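Local coordinates for protein prophenoloxidase b (PDB 3WKY) that binds a dicopper-dioxygen cluster as a type 3 copper protein and, as a prophenoloxidase, probably gives rise to an enzyme that oxidises phenols, at residues Phe112-Tyr117 and Trp202-Pro207; Thr119-Glu122 and Ser127-Asp130; Leu61-Gly66 and Lys74-Ala79; Glu340-Gly345 and Asn402-Tyr407; Val186-Glu191 and Thr448-Lys453. One frame throughout, in Å; residues are numbered along the deposited sequence.

The five contacts show how a hemocyanin-type chain joins three regions, the middle one of which holds the copper pair. Along the chain contact 3 closes first, within the all-alpha region; contact 2 follows, nested inside the loop closed by contact 1, and contact 4 lies inside the loop closed by contact 5. Contacts 1 and 2 share helix 109-122, with centres 9 Å apart. Contact 1 joins the all-alpha region to the copper-containing one, contact 4 packs helices within the latter, and contact 5 ties it to the Ig-like region. Contacts 1 and 4 touch through His203 and Glu343 and pack helices that carry or adjoin cluster histidines. Contacts 3 and 5 lie farthest apart, 34 Å between centres.

Contact 1 (Phe112-Tyr117 and Trp202-Pro207); sequences FLAALY and WHLSNP. With CUO (Cu2-o2 cluster), chain J.
Leu204 fits its forked tip against helix 109-122, where Ala114 and Tyr117 offer one helical turn of surface. With CG anti to its own carbonyl carbon (chi1 -73°), the leucine carries both methyls to Ala114: CD1 and CD2 each lie 4.2 Å from Ala114 CB and 3.9 Å from Ala114 O. CD1 also reaches Tyr117 CB, at 4.0 Å. The tyrosine meets the leucine only by this root, for its ring swings off to an edge-to-face pairing with Trp200, and its OH bonds to Pro132 O. This is a helix-helix contact between the all-alpha and copper-containing regions of the hemocyanin fold. One residue before the leucine, the His203 side chain projects from helix 193-205 in a different direction and binds CU1 of the dicopper cluster through NE2 at 2.3 Å; His199 and His226 complete the histidine set on that copper, the three-histidine site of type 3 copper proteins. Trp202 CE3 sits 3.5 Å above the His203 ring, over its centre.

Contact 2 (Thr119-Glu122 and Ser127-Asp130); sequences TYYE and SPGD
Tyr120 and Tyr121, consecutive on the last turn of helix 109-122, receive the returning chain at Ser127-Asp130 in two different ways. Tyr120 presents an edge: Ser127 O lies near the plane of its ring, 3.4 Å from CD2, while Asp130 CB approaches CE2 obliquely at 4.3 Å. At the far end of the ring Tyr120 OH holds a water at 2.7 Å, and that water donates a weak, long bond to Asp130 O, so a loose bridge spans the two segments. Phe15 also meets the same ring. Within the all-alpha region of the hemocyanin fold, the short 3-10 segment 128-130 folds back on the end of the helix; Asp130 N bonds to Ser127 O, the oxygen already at the Tyr120 edge. Tyr121 comes next and presents a face. Its CB points away from the loop, yet with CG beside its backbone N (chi1 -75°) the ring extends back to Pro128. The proline CB stands over the ring in a CH-pi contact, 3.8 Å from the centroid and 26° off the normal, while Pro128 CG lies 3.4 Å from Tyr121 CE1. At the end of the same ring, Tyr121 OH bonds to ND1 of His201, on helix 193-205.

Contact 3 (Leu61-Gly66 and Lys74-Ala79); sequences LSIPEG and KQHSQA
Ile63 spreads its two branches over His76 and Ala79, residues one turn apart near the start of helix 74-89. The gamma methyl takes the histidine. CG2 stands over one face of the His76 ring, displaced toward its rim, in a CH-pi contact 4.0 Å from the centroid and 25° off the normal; its nearest ring atom is CE1, at 3.7 Å. The other branch takes the alanine: CG1 packs 3.5 Å from Ala79 CB, and CD1, at its end, turns back to lie 3.8 Å from His76 CD2 and 4.1 Å from Gln75 O. This division follows from the first torsion, which sets CG1 beside the backbone N (chi1 -47°) and leaves CG2 opposite that nitrogen, so that one branch goes to the ring and the other to the alanine. His76 contributes by the end of its side chain, its ring reaching nearer to the loop than its CB direction would suggest, while Ala79 meets the CG1 branch with its single methyl. A serine in place of Ile63 would probably leave the His76 face without its methyl partner and open a gap beside Ala79 CB. Phe70 also meets the His76 ring, and Asn73 OD1 accepts a hydrogen bond from His76 N. Contact 3 thus lays the loop between helices 51-54 and 74-89 against the first turns of the latter, within the all-alpha region, while Pro64 O bonds to Asn108 ND2, just before helix 109-122.

Contact 4 (Glu340-Gly345 and Asn402-Tyr407); sequences EALEAG and NVFHRY
Leu342 reaches from helix 334-343 to helix 391-409, where Val403 and Phe404 share its tip. Its CB points toward the second helix, and the first torsion places CG opposite the backbone N (chi1 -179°) before the chain forks. CB and CG serve as the stalk: across this contact the touching is left to the methyl CD2. That single carbon has two partners. It meets Val403 tip to tip, 3.7 Å from CG1 and 3.8 Å from CB, and it also stands over one face of the Phe404 ring, offset toward the rim. The ring contact is a CH-pi interaction, with CD2 4.0 Å from the centroid and 21° off the normal; CZ is the closest ring atom, at 3.7 Å, and CE1 and CE2 follow equally at 4.0 Å. Such packing belongs to the helical core round the type 3 copper pair, and the side chain of Phe404 lies about 9 Å from the dicopper cluster. Leu304, on helix 294-310, touches Leu342 as well, while Phe222 of helix 218-239 packs against Phe404. Just past Leu342 the chain includes a cis peptide bond before Ala344. Here Glu343 O accepts a hydrogen bond from ND1 of His357, a residue of the copper-cluster pocket, and the Glu343 carboxylate forms a salt bridge with Arg218.

Contact 5 (Val186-Glu191 and Thr448-Lys453); sequences VSYWRE and TFFTPK
Tyr188 and Phe450 meet as a T-shaped (edge-to-face) pair, the phenylalanine supplying the edge and the tyrosine the face. The ring planes stand at 81° with centroids 5.1 Å apart. Phe450 drives its CE1-CZ side onto one half of the tyrosine ring: both atoms lie 3.6 Å from Tyr188 CD2, and CZ is 3.8 Å from CE2, so the touch falls toward the rim and not over the ring centre. Tyr188 achieves this pose with CG between its backbone N and carbonyl carbon (chi1 70°), which turns the ring off the short helix 187-190 and toward the strand. On the opposite face Trp189 CB packs 3.8 Å above the ring plane, so both faces are in contact, each toward the rim. The pair bridges two regions of the hemocyanin fold, the copper-containing one and the Ig-like one, whose strand 445-456 carries Phe450. A glycine in place of Tyr188 would probably leave the Phe450 edge without its aromatic face and Glu236 without its hydroxyl partner. Farther out, the phenol is held at its end by the bond of Tyr188 OH to Glu236 OE2, on helix 218-239, and Arg582 touches the tyrosine side chain too. Leu480 of strand 472-481 touches the Phe450 side chain, while backbone hydrogen bonds of Phe449 with Glu481 and Thr451 with Phe479 fix the strand in its sheet.

Contact 1 (Phe112-Tyr117 and Trp202-Pro207)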
# COMPACT_ATOMS: atom_id res chain seq x y z
N PHE A 112 35.49 -27.19 15.04
CA PHE A 112 36.22 -28.36 15.54
C PHE A 112 35.28 -29.55 15.78
O PHE A 112 35.52 -30.66 15.28
CB PHE A 112 36.98 -27.99 16.82
CG PHE A 112 37.74 -29.14 17.44
CD1 PHE A 112 38.98 -29.51 16.94
CD2 PHE A 112 37.22 -29.83 18.52
CE1 PHE A 112 39.69 -30.55 17.51
CE2 PHE A 112 37.92 -30.89 19.10
CZ PHE A 112 39.16 -31.25 18.59
N LEU A 113 34.22 -29.32 16.55
CA LEU A 113 33.21 -30.34 16.83
C LEU A 113 32.55 -30.89 15.58
O LEU A 113 32.35 -32.10 15.46
CB LEU A 113 32.15 -29.80 17.79
CG LEU A 113 32.65 -29.58 19.21
CD1 LEU A 113 31.56 -28.97 20.07
CD2 LEU A 113 33.11 -30.92 19.81
N ALA A 114 32.19 -30.01 14.64
CA ALA A 114 31.54 -30.46 13.40
C ALA A 114 32.47 -31.38 12.62
O ALA A 114 32.05 -32.45 12.15
CB ALA A 114 31.14 -29.26 12.55
N ALA A 115 33.72 -30.97 12.47
CA ALA A 115 34.73 -31.77 11.78
C ALA A 115 34.92 -33.14 12.44
O ALA A 115 35.08 -34.16 11.74
CB ALA A 115 36.07 -31.00 11.73
N LEU A 116 34.89 -33.19 13.77
CA LEU A 116 35.04 -34.44 14.50
C LEU A 116 33.87 -35.40 14.24
O LEU A 116 34.07 -36.58 13.96
CB LEU A 116 35.14 -34.19 16.00
CG LEU A 116 36.54 -34.12 16.62
CD1 LEU A 116 36.42 -34.06 18.13
CD2 LEU A 116 37.36 -35.33 16.18
N TYR A 117 32.65 -34.88 14.34
CA TYR A 117 31.47 -35.72 14.07
C TYR A 117 31.50 -36.21 12.62
O TYR A 117 31.22 -37.39 12.36
CB TYR A 117 30.17 -34.96 14.34
CG TYR A 117 29.73 -34.92 15.79
CD1 TYR A 117 28.98 -35.94 16.34
CD2 TYR A 117 30.04 -33.83 16.60
CE1 TYR A 117 28.56 -35.90 17.66
CE2 TYR A 117 29.64 -33.78 17.93
CZ TYR A 117 28.90 -34.81 18.45
OH TYR A 117 28.49 -34.75 19.77
N TRP A 202 22.34 -35.52 10.59
CA TRP A 202 21.99 -35.73 9.19
C TRP A 202 22.92 -34.93 8.29
O TRP A 202 23.44 -35.44 7.28
CB TRP A 202 20.51 -35.42 8.89
CG TRP A 202 20.17 -35.92 7.51
CD1 TRP A 202 19.66 -37.16 7.18
CD2 TRP A 202 20.42 -35.25 6.27
NE1 TRP A 202 19.55 -37.27 5.81
CE2 TRP A 202 20.01 -36.11 5.23
CE3 TRP A 202 20.95 -33.99 5.94
CZ2 TRP A 202 20.11 -35.76 3.88
CZ3 TRP A 202 21.05 -33.64 4.60
CH2 TRP A 202 20.63 -34.52 3.59
N HIS A 203 23.12 -33.67 8.62
CA HIS A 203 23.91 -32.82 7.75
C HIS A 203 25.40 -33.08 7.83
O HIS A 203 26.14 -32.71 6.93
CB HIS A 203 23.61 -31.35 8.01
CG HIS A 203 22.33 -30.91 7.38
ND1 HIS A 203 22.23 -30.64 6.03
CD2 HIS A 203 21.10 -30.73 7.90
CE1 HIS A 203 20.99 -30.30 5.75
NE2 HIS A 203 20.29 -30.35 6.86
N LEU A 204 25.84 -33.72 8.90
CA LEU A 204 27.26 -34.04 9.01
C LEU A 204 27.54 -35.44 8.45
O LEU A 204 28.68 -35.75 8.09
CB LEU A 204 27.75 -33.85 10.45
CG LEU A 204 27.87 -32.36 10.81
CD1 LEU A 204 28.18 -32.16 12.28
CD2 LEU A 204 28.92 -31.67 9.95
N SER A 205 26.50 -36.26 8.37
CA SER A 205 26.59 -37.54 7.67
C SER A 205 26.46 -37.34 6.16
O SER A 205 27.11 -38.03 5.37
CB SER A 205 25.49 -38.48 8.15
OG SER A 205 25.61 -39.76 7.55
N ASN A 206 25.63 -36.37 5.77
CA ASN A 206 25.37 -36.11 4.36
C ASN A 206 25.59 -34.66 3.96
O ASN A 206 24.68 -34.02 3.42
CB ASN A 206 23.93 -36.49 4.03
CG ASN A 206 23.69 -37.96 4.22
OD1 ASN A 206 24.19 -38.77 3.45
ND2 ASN A 206 22.94 -38.31 5.27
N PRO A 207 26.80 -34.13 4.19
CA PRO A 207 26.99 -32.70 3.92
C PRO A 207 26.95 -32.41 2.43
O PRO A 207 27.43 -33.19 1.61
CB PRO A 207 28.39 -32.42 4.49
CG PRO A 207 29.11 -33.75 4.40
CD PRO A 207 28.05 -34.79 4.66
CU1 CUO J . 18.11 -29.70 7.08
CU2 CUO J . 17.23 -26.55 5.56
O1 CUO J . 18.39 -28.13 5.88
O2 CUO J . 18.06 -27.46 7.36

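Contact 2 (Thr119-Glu122 and Ser127-Asp130)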
# COMPACT_ATOMS: atom_id res chain seq x y z
N THR A 119 34.03 -36.73 10.82
CA THR A 119 35.11 -37.71 10.76
C THR A 119 34.65 -39.11 11.16
O THR A 119 35.05 -40.11 10.54
CB THR A 119 36.29 -37.26 11.62
OG1 THR A 119 36.88 -36.09 11.03
CG2 THR A 119 37.35 -38.37 11.71
N TYR A 120 33.80 -39.21 12.18
CA TYR A 120 33.26 -40.51 12.57
C TYR A 120 32.39 -41.13 11.47
O TYR A 120 32.34 -42.35 11.35
CB TYR A 120 32.46 -40.42 13.87
CG TYR A 120 33.28 -40.51 15.14
CD1 TYR A 120 34.11 -39.47 15.52
CD2 TYR A 120 33.19 -41.62 15.97
CE1 TYR A 120 34.84 -39.53 16.69
CE2 TYR A 120 33.93 -41.69 17.15
CZ TYR A 120 34.75 -40.64 17.50
OH TYR A 120 35.49 -40.69 18.66
N TYR A 121 31.71 -40.30 10.68
CA TYR A 121 30.93 -40.83 9.57
C TYR A 121 31.82 -41.26 8.40
O TYR A 121 31.54 -42.25 7.74
CB TYR A 121 29.89 -39.80 9.08
CG TYR A 121 28.72 -39.69 10.01
CD1 TYR A 121 27.71 -40.65 10.00
CD2 TYR A 121 28.62 -38.64 10.92
CE1 TYR A 121 26.65 -40.57 10.86
CE2 TYR A 121 27.55 -38.56 11.79
CZ TYR A 121 26.57 -39.54 11.75
OH TYR A 121 25.50 -39.48 12.61
N GLU A 122 32.88 -40.51 8.16
CA GLU A 122 33.72 -40.75 6.99
C GLU A 122 34.77 -41.84 7.21
O GLU A 122 35.10 -42.59 6.30
CB GLU A 122 34.38 -39.46 6.52
CG GLU A 122 33.52 -38.62 5.58
CD GLU A 122 33.13 -39.38 4.33
OE1 GLU A 122 31.98 -39.86 4.26
OE2 GLU A 122 33.97 -39.49 3.41
N SER A 127 32.74 -45.47 14.42
CA SER A 127 31.29 -45.63 14.33
C SER A 127 30.59 -44.42 14.95
O SER A 127 30.85 -44.06 16.10
CB SER A 127 30.84 -46.90 15.06
OG SER A 127 29.45 -46.87 15.34
N PRO A 128 29.66 -43.80 14.20
CA PRO A 128 28.95 -42.58 14.65
C PRO A 128 28.20 -42.82 15.95
O PRO A 128 28.00 -41.90 16.74
CB PRO A 128 27.96 -42.31 13.51
CG PRO A 128 28.52 -43.04 12.32
CD PRO A 128 29.22 -44.24 12.87
N GLY A 129 27.78 -44.07 16.17
CA GLY A 129 27.12 -44.44 17.40
C GLY A 129 27.99 -44.25 18.63
O GLY A 129 27.49 -44.20 19.76
N ASP A 130 29.30 -44.13 18.42
CA ASP A 130 30.24 -43.93 19.53
C ASP A 130 30.52 -42.45 19.81
O ASP A 130 31.30 -42.13 20.71
CB ASP A 130 31.56 -44.66 19.25
CG ASP A 130 31.39 -46.17 19.20
OD1 ASP A 130 30.56 -46.69 19.97
OD2 ASP A 130 32.07 -46.83 18.39
O HOH W 1 34.69 -42.56 20.44

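Contact 3 (Leu61-Gly66 and Lys74-Ala79)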
# COMPACT_ATOMS: atom_id res chain seq x y z
N LEU A 61 41.58 -22.68 9.63
CA LEU A 61 41.91 -21.68 10.64
C LEU A 61 41.30 -20.31 10.34
O LEU A 61 41.38 -19.41 11.17
CB LEU A 61 43.44 -21.54 10.77
CG LEU A 61 44.16 -22.40 11.81
CD1 LEU A 61 43.67 -23.83 11.81
CD2 LEU A 61 45.67 -22.36 11.58
N SER A 62 40.70 -20.16 9.17
CA SER A 62 40.15 -18.86 8.75
C SER A 62 38.88 -18.45 9.51
O SER A 62 38.50 -17.28 9.48
CB SER A 62 39.87 -18.86 7.25
OG SER A 62 38.75 -19.68 6.93
N ILE A 63 38.23 -19.39 10.17
CA ILE A 63 37.03 -19.05 10.93
C ILE A 63 37.43 -18.63 12.34
O ILE A 63 38.02 -19.42 13.08
CB ILE A 63 36.02 -20.22 11.00
CG1 ILE A 63 35.81 -20.83 9.62
CG2 ILE A 63 34.70 -19.76 11.64
CD1 ILE A 63 35.34 -19.86 8.55
N PRO A 64 37.11 -17.39 12.72
CA PRO A 64 37.51 -16.87 14.04
C PRO A 64 36.79 -17.57 15.19
O PRO A 64 35.65 -18.02 15.03
CB PRO A 64 37.09 -15.40 13.98
CG PRO A 64 36.00 -15.34 12.94
CD PRO A 64 36.38 -16.39 11.92
N GLU A 65 37.45 -17.66 16.34
CA GLU A 65 36.82 -18.14 17.56
C GLU A 65 35.70 -17.19 17.97
O GLU A 65 35.73 -16.01 17.63
CB GLU A 65 37.86 -18.23 18.69
CG GLU A 65 37.32 -18.77 20.02
CD GLU A 65 37.58 -17.83 21.19
OE1 GLU A 65 38.67 -17.23 21.26
OE2 GLU A 65 36.68 -17.70 22.05
N GLY A 66 34.71 -17.70 18.71
CA GLY A 66 33.69 -16.84 19.27
C GLY A 66 32.41 -16.66 18.46
O GLY A 66 31.59 -15.80 18.78
N LYS A 74 29.01 -21.05 2.80
CA LYS A 74 30.04 -21.71 1.99
C LYS A 74 31.42 -21.71 2.64
O LYS A 74 32.14 -22.71 2.60
CB LYS A 74 30.12 -21.04 0.62
CG LYS A 74 31.16 -21.63 -0.32
CD LYS A 74 31.42 -20.70 -1.49
CE LYS A 74 32.12 -21.42 -2.63
NZ LYS A 74 32.60 -20.46 -3.67
N GLN A 75 31.80 -20.58 3.22
CA GLN A 75 33.11 -20.47 3.84
C GLN A 75 33.22 -21.34 5.10
O GLN A 75 34.24 -22.02 5.30
CB GLN A 75 33.44 -19.00 4.15
CG GLN A 75 33.72 -18.15 2.91
CD GLN A 75 32.47 -17.51 2.30
OE1 GLN A 75 31.35 -17.68 2.78
NE2 GLN A 75 32.68 -16.74 1.23
N HIS A 76 32.17 -21.35 5.92
CA HIS A 76 32.17 -22.19 7.11
C HIS A 76 32.20 -23.68 6.75
O HIS A 76 32.92 -24.45 7.37
CB HIS A 76 30.97 -21.89 8.02
CG HIS A 76 31.15 -20.68 8.89
ND1 HIS A 76 30.91 -20.71 10.25
CD2 HIS A 76 31.55 -19.42 8.60
CE1 HIS A 76 31.15 -19.51 10.76
NE2 HIS A 76 31.53 -18.71 9.78
N SER A 77 31.41 -24.07 5.75
CA SER A 77 31.39 -25.48 5.37
C SER A 77 32.74 -25.91 4.78
O SER A 77 33.18 -27.04 5.04
CB SER A 77 30.23 -25.80 4.42
OG SER A 77 30.29 -25.03 3.25
N GLN A 78 33.41 -25.03 4.04
CA GLN A 78 34.71 -25.37 3.48
C GLN A 78 35.74 -25.58 4.59
O GLN A 78 36.64 -26.41 4.47
CB GLN A 78 35.20 -24.29 2.50
CG GLN A 78 36.46 -24.67 1.71
CD GLN A 78 36.24 -25.87 0.79
OE1 GLN A 78 35.30 -25.88 -0.00
NE2 GLN A 78 37.10 -26.87 0.91
N ALA A 79 35.60 -24.82 5.68
CA ALA A 79 36.53 -24.92 6.80
C ALA A 79 36.37 -26.26 7.52
O ALA A 79 37.36 -26.90 7.89
CB ALA A 79 36.33 -23.77 7.76

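Contact 4 (Glu340-Gly345 and Asn402-Tyr407)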
# COMPACT_ATOMS: atom_id res chain seq x y z
N GLU A 340 20.22 -32.21 -5.67
CA GLU A 340 21.57 -31.65 -5.71
C GLU A 340 21.56 -30.21 -6.22
O GLU A 340 22.38 -29.39 -5.82
CB GLU A 340 22.51 -32.49 -6.58
CG GLU A 340 22.76 -33.94 -6.07
CD GLU A 340 23.74 -34.01 -4.90
OE1 GLU A 340 24.06 -32.96 -4.30
OE2 GLU A 340 24.20 -35.12 -4.57
N ALA A 341 20.62 -29.90 -7.12
CA ALA A 341 20.55 -28.55 -7.67
C ALA A 341 19.93 -27.57 -6.67
O ALA A 341 20.29 -26.38 -6.63
CB ALA A 341 19.75 -28.55 -8.98
N LEU A 342 18.99 -28.07 -5.88
CA LEU A 342 18.22 -27.21 -4.96
C LEU A 342 18.92 -26.94 -3.64
O LEU A 342 18.78 -25.85 -3.08
CB LEU A 342 16.83 -27.82 -4.73
CG LEU A 342 15.81 -27.10 -3.83
CD1 LEU A 342 15.62 -25.64 -4.29
CD2 LEU A 342 14.46 -27.86 -3.83
N GLU A 343 19.65 -27.93 -3.11
CA GLU A 343 20.22 -27.77 -1.76
C GLU A 343 21.10 -26.52 -1.53
O GLU A 343 20.83 -25.78 -0.57
CB GLU A 343 20.87 -29.07 -1.21
CG GLU A 343 21.24 -28.93 0.28
CD GLU A 343 21.72 -30.24 0.94
OE1 GLU A 343 21.80 -31.27 0.24
OE2 GLU A 343 22.04 -30.21 2.16
N ALA A 344 22.11 -26.23 -2.35
CA ALA A 344 22.60 -27.09 -3.44
C ALA A 344 23.83 -27.87 -2.97
O ALA A 344 24.54 -27.44 -2.06
CB ALA A 344 22.95 -26.25 -4.66
N GLY A 345 24.07 -29.01 -3.62
CA GLY A 345 25.28 -29.79 -3.36
C GLY A 345 26.02 -29.95 -4.67
O GLY A 345 26.57 -28.99 -5.20
N ASN A 402 7.61 -28.44 -1.51
CA ASN A 402 6.76 -28.08 -2.65
C ASN A 402 7.50 -28.15 -3.97
O ASN A 402 6.92 -28.54 -4.99
CB ASN A 402 6.16 -26.66 -2.47
CG ASN A 402 4.99 -26.62 -1.52
OD1 ASN A 402 4.45 -27.67 -1.12
ND2 ASN A 402 4.56 -25.40 -1.16
N VAL A 403 8.77 -27.74 -3.99
CA VAL A 403 9.56 -27.83 -5.20
C VAL A 403 9.73 -29.30 -5.57
O VAL A 403 9.55 -29.70 -6.73
CB VAL A 403 10.96 -27.22 -5.03
CG1 VAL A 403 11.75 -27.29 -6.35
CG2 VAL A 403 10.86 -25.74 -4.57
N PHE A 404 10.08 -30.11 -4.58
CA PHE A 404 10.25 -31.55 -4.84
C PHE A 404 8.96 -32.21 -5.33
O PHE A 404 8.99 -33.03 -6.25
CB PHE A 404 10.80 -32.25 -3.60
CG PHE A 404 12.26 -31.95 -3.32
CD1 PHE A 404 13.22 -32.10 -4.32
CD2 PHE A 404 12.68 -31.50 -2.07
CE1 PHE A 404 14.57 -31.83 -4.07
CE2 PHE A 404 14.03 -31.23 -1.81
CZ PHE A 404 14.97 -31.39 -2.82
N HIS A 405 7.83 -31.85 -4.73
CA HIS A 405 6.53 -32.41 -5.12
C HIS A 405 6.16 -31.92 -6.52
O HIS A 405 5.58 -32.67 -7.32
CB HIS A 405 5.44 -32.02 -4.10
CG HIS A 405 4.07 -32.51 -4.45
ND1 HIS A 405 3.74 -33.85 -4.49
CD2 HIS A 405 2.93 -31.84 -4.77
CE1 HIS A 405 2.47 -33.99 -4.82
NE2 HIS A 405 1.95 -32.78 -4.99
N ARG A 406 6.51 -30.67 -6.84
CA ARG A 406 6.33 -30.17 -8.20
C ARG A 406 7.03 -31.10 -9.18
O ARG A 406 6.46 -31.47 -10.22
CB ARG A 406 6.91 -28.77 -8.35
CG ARG A 406 6.65 -28.12 -9.72
CD ARG A 406 7.49 -26.84 -9.88
NE ARG A 406 7.17 -26.10 -11.11
CZ ARG A 406 6.47 -24.97 -11.13
NH1 ARG A 406 6.01 -24.43 -10.00
NH2 ARG A 406 6.23 -24.37 -12.29
N TYR A 407 8.25 -31.49 -8.85
CA TYR A 407 8.97 -32.41 -9.70
C TYR A 407 8.27 -33.79 -9.70
O TYR A 407 8.05 -34.39 -10.77
CB TYR A 407 10.46 -32.53 -9.32
CG TYR A 407 11.01 -33.78 -9.98
CD1 TYR A 407 11.32 -33.79 -11.34
CD2 TYR A 407 11.14 -34.97 -9.27
CE1 TYR A 407 11.77 -34.97 -11.96
CE2 TYR A 407 11.58 -36.13 -9.88
CZ TYR A 407 11.90 -36.12 -11.22
OH TYR A 407 12.34 -37.29 -11.84

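Contact 5 (Val186-Glu191 and Thr448-Lys453)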
# COMPACT_ATOMS: atom_id res chain seq x y z
N VAL A 186 3.59 -25.89 19.63
CA VAL A 186 4.37 -27.01 19.09
C VAL A 186 5.87 -26.79 19.32
O VAL A 186 6.72 -27.50 18.78
CB VAL A 186 3.92 -27.36 17.61
CG1 VAL A 186 4.12 -26.21 16.66
CG2 VAL A 186 4.56 -28.65 17.08
N SER A 187 6.21 -25.84 20.19
CA SER A 187 7.61 -25.58 20.50
C SER A 187 8.29 -26.77 21.19
O SER A 187 9.48 -26.98 21.00
CB SER A 187 7.78 -24.30 21.33
OG SER A 187 7.33 -24.46 22.66
N TYR A 188 7.54 -27.56 21.96
CA TYR A 188 8.15 -28.74 22.60
C TYR A 188 8.77 -29.68 21.57
O TYR A 188 9.79 -30.34 21.83
CB TYR A 188 7.14 -29.52 23.47
CG TYR A 188 6.10 -30.21 22.64
CD1 TYR A 188 4.95 -29.55 22.26
CD2 TYR A 188 6.28 -31.53 22.21
CE1 TYR A 188 4.01 -30.17 21.49
CE2 TYR A 188 5.33 -32.16 21.44
CZ TYR A 188 4.20 -31.47 21.09
OH TYR A 188 3.24 -32.07 20.31
N TRP A 189 8.16 -29.74 20.39
CA TRP A 189 8.59 -30.66 19.34
C TRP A 189 9.72 -30.03 18.53
O TRP A 189 10.76 -30.66 18.33
CB TRP A 189 7.38 -31.00 18.46
CG TRP A 189 7.46 -32.26 17.61
CD1 TRP A 189 7.07 -33.53 17.97
CD2 TRP A 189 7.88 -32.35 16.23
NE1 TRP A 189 7.24 -34.40 16.91
CE2 TRP A 189 7.74 -33.70 15.84
CE3 TRP A 189 8.37 -31.42 15.30
CZ2 TRP A 189 8.08 -34.15 14.55
CZ3 TRP A 189 8.70 -31.86 14.03
CH2 TRP A 189 8.54 -33.21 13.66
N ARG A 190 9.54 -28.78 18.10
CA ARG A 190 10.59 -28.10 17.35
C ARG A 190 11.88 -27.96 18.16
O ARG A 190 12.98 -28.01 17.61
CB ARG A 190 10.12 -26.70 16.90
CG ARG A 190 9.00 -26.70 15.83
CD ARG A 190 8.94 -25.31 15.15
NE ARG A 190 8.79 -24.30 16.19
CZ ARG A 190 7.61 -23.78 16.56
NH1 ARG A 190 6.49 -24.10 15.92
NH2 ARG A 190 7.57 -22.91 17.56
N GLU A 191 11.75 -27.78 19.47
CA GLU A 191 12.91 -27.55 20.33
C GLU A 191 13.45 -28.84 20.96
O GLU A 191 14.44 -28.81 21.68
CB GLU A 191 12.58 -26.50 21.39
CG GLU A 191 12.34 -25.10 20.76
CD GLU A 191 11.81 -24.06 21.74
OE1 GLU A 191 11.68 -24.36 22.95
OE2 GLU A 191 11.51 -22.92 21.29
N THR A 448 0.65 -41.51 23.48
CA THR A 448 1.81 -40.64 23.70
C THR A 448 1.58 -39.88 24.98
O THR A 448 0.45 -39.75 25.46
CB THR A 448 2.07 -39.62 22.56
OG1 THR A 448 1.03 -38.63 22.53
CG2 THR A 448 2.19 -40.30 21.21
N PHE A 449 2.67 -39.43 25.60
CA PHE A 449 2.58 -38.65 26.84
C PHE A 449 3.91 -37.95 27.11
O PHE A 449 4.91 -38.23 26.45
CB PHE A 449 2.18 -39.53 28.04
CG PHE A 449 2.80 -40.90 28.02
CD1 PHE A 449 4.17 -41.06 28.15
CD2 PHE A 449 2.00 -42.02 27.89
CE1 PHE A 449 4.74 -42.32 28.13
CE2 PHE A 449 2.56 -43.29 27.87
CZ PHE A 449 3.93 -43.44 27.99
N PHE A 450 3.94 -37.04 28.08
CA PHE A 450 5.20 -36.38 28.41
C PHE A 450 5.90 -37.04 29.59
O PHE A 450 5.25 -37.44 30.56
CB PHE A 450 5.01 -34.88 28.65
CG PHE A 450 4.76 -34.10 27.40
CD1 PHE A 450 5.82 -33.61 26.64
CD2 PHE A 450 3.46 -33.86 26.96
CE1 PHE A 450 5.59 -32.90 25.47
CE2 PHE A 450 3.22 -33.15 25.78
CZ PHE A 450 4.29 -32.67 25.04
N THR A 451 7.22 -37.15 29.48
CA THR A 451 8.06 -37.80 30.49
C THR A 451 9.33 -36.98 30.66
O THR A 451 9.88 -36.46 29.68
CB THR A 451 8.41 -39.25 30.04
OG1 THR A 451 7.26 -40.09 30.16
CG2 THR A 451 9.52 -39.84 30.89
N PRO A 452 9.81 -36.83 31.90
CA PRO A 452 11.07 -36.12 32.13
C PRO A 452 12.28 -36.94 31.69
O PRO A 452 12.23 -38.17 31.72
CB PRO A 452 11.10 -35.94 33.65
CG PRO A 452 10.26 -37.06 34.17
CD PRO A 452 9.16 -37.23 33.16
N LYS A 453 13.34 -36.27 31.24
CA LYS A 453 14.63 -36.91 30.99
C LYS A 453 15.71 -35.99 31.55
O LYS A 453 15.56 -34.77 31.55
CB LYS A 453 14.87 -37.15 29.50
CG LYS A 453 13.92 -38.14 28.83
CD LYS A 453 14.33 -38.37 27.38
CE LYS A 453 13.24 -39.06 26.57
NZ LYS A 453 12.95 -40.42 27.06